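Local atomic coordinates of neuraminidase (Influenza A virus, PDB entry 4K3Y), a protein that is a neuraminidase-like surface glycoprotein of a bat influenza A virus, with a beta-propeller ectodomain that probably does not act as a typical sialidase. Residues 26-29 with 30-33. Residues are numbered along the deposited sequence; the frame is centred on the assembly and turned at random.
Sequences RGEG and TTGK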
loop_
_atom_site.group_PDB
_atom_site.type_symbol
_atom_site.label_atom_id
_atom_site.label_comp_id
_atom_site.label_asym_id
_atom_site.label_seq_id
_atom_site.Cartn_x
_atom_site.Cartn_y
_atom_site.Cartn_z
ATOM N N ARG C 26 -16.031 -7.408 -12.588
ATOM C CA ARG C 26 -15.909 -8.326 -13.712
ATOM C C ARG C 26 -14.457 -8.559 -14.066
ATOM O O ARG C 26 -13.846 -7.771 -14.795
ATOM C CB ARG C 26 -16.667 -7.811 -14.932
ATOM C CG ARG C 26 -16.571 -8.741 -16.112
ATOM C CD ARG C 26 -17.584 -8.400 -17.169
ATOM N NE ARG C 26 -17.121 -7.361 -18.074
ATOM C CZ ARG C 26 -17.808 -6.958 -19.141
ATOM N NH1 ARG C 26 -18.978 -7.515 -19.413
ATOM N NH2 ARG C 26 -17.332 -5.999 -19.939
ATOM N N GLY C 27 -13.905 -9.652 -13.553
ATOM C CA GLY C 27 -12.515 -9.981 -13.814
ATOM C C GLY C 27 -12.151 -10.022 -15.291
ATOM O O GLY C 27 -12.999 -10.236 -16.164
ATOM N N GLU C 28 -10.868 -9.833 -15.556
ATOM C CA GLU C 28 -10.348 -9.673 -16.904
ATOM C C GLU C 28 -10.564 -10.941 -17.718
ATOM O O GLU C 28 -10.749 -10.888 -18.945
ATOM C CB GLU C 28 -8.854 -9.306 -16.824
ATOM C CG GLU C 28 -8.406 -8.175 -17.752
ATOM C CD GLU C 28 -9.382 -7.010 -17.791
ATOM O OE1 GLU C 28 -9.758 -6.513 -16.704
ATOM O OE2 GLU C 28 -9.772 -6.595 -18.913
ATOM N N GLY C 29 -10.559 -12.078 -17.020
ATOM C CA GLY C 29 -10.750 -13.375 -17.645
ATOM C C GLY C 29 -12.151 -13.660 -18.165
ATOM O O GLY C 29 -12.373 -14.673 -18.813
ATOM N N THR C 30 -13.100 -12.780 -17.871
ATOM C CA THR C 30 -14.452 -12.922 -18.379
ATOM C C THR C 30 -14.513 -12.471 -19.834
ATOM O O THR C 30 -15.376 -12.912 -20.604
ATOM C CB THR C 30 -15.416 -12.027 -17.598
ATOM O OG1 THR C 30 -15.339 -12.337 -16.207
ATOM C CG2 THR C 30 -16.854 -12.198 -18.102
ATOM N N THR C 31 -13.610 -11.575 -20.213
ATOM C CA THR C 31 -13.718 -10.942 -21.525
ATOM C C THR C 31 -12.449 -11.147 -22.342
ATOM O O THR C 31 -12.278 -10.577 -23.422
ATOM C CB THR C 31 -14.120 -9.442 -21.416
ATOM O OG1 THR C 31 -13.125 -8.706 -20.676
ATOM C CG2 THR C 31 -15.507 -9.315 -20.736
ATOM N N GLY C 32 -11.568 -11.991 -21.822
ATOM C CA GLY C 32 -10.317 -12.265 -22.503
ATOM C C GLY C 32 -9.383 -13.053 -21.610
ATOM O O GLY C 32 -9.836 -13.751 -20.685
ATOM N N LYS C 33 -8.085 -12.951 -21.874
ATOM C CA LYS C 33 -7.112 -13.671 -21.056
ATOM C C LYS C 33 -6.739 -12.924 -19.781
ATOM O O LYS C 33 -6.530 -11.699 -19.799
ATOM C CB LYS C 33 -5.850 -13.944 -21.862
ATOM C CG LYS C 33 -6.142 -14.415 -23.265
ATOM C CD LYS C 33 -6.138 -15.927 -23.383
ATOM C CE LYS C 33 -6.431 -16.325 -24.810
ATOM N NZ LYS C 33 -7.757 -15.779 -25.221
HETATM O O HOH W 1 -13.993 -8.080 -17.909
#
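Thr-30 returns to Gly-27 through both its backbone and its side chain. Its N donates to Gly-27 O at 3.1 Å, and its OG1 donates to that same oxygen, also at 3.1 Å. The two donors arrive from one face of the carbonyl plane, the amide well above it and the hydroxyl less tilted. With chi1 at -56°, OG1 lies beside the residue's own N, which lets one threonine make both bonds. Its carbon side serves as well: CB packs 3.8 Å from CG of Arg-26, whose chain crosses at about a right angle.

At Thr-31 the backbone N bonds to Glu-28 O over 3.2 Å, while the two branches of the side chain divide the work. CG2 sits over the centre of one face of the Arg-26 guanidinium, 3.7 Å from CZ; a methyl suits a flat surface whose N-H groups point outward, NH1 to Trp-368 O and NH2 to Glu-75 O of the second subunit. OG1 meets a water at 3.0 Å, which donates to Gly-27 O and receives a weak bond from Arg-26 NE, tying side chain to turn.

Gly-32 turns its O toward Gly-29, whose CA makes a CA-H...O contact with it at 3.2 Å. Without a side chain, Gly-32 can adopt its extended backbone, phi 170°, as the chain leaves the bend.

Two overlapping beta turns, 27-30 and 28-31, thus coil the chain through one tight winding after the propeller strand 20-26, and it carries on in roughly its former direction, at a subunit interface where Glu-28 OE1 bonds to Tyr-80 OH of the second subunit.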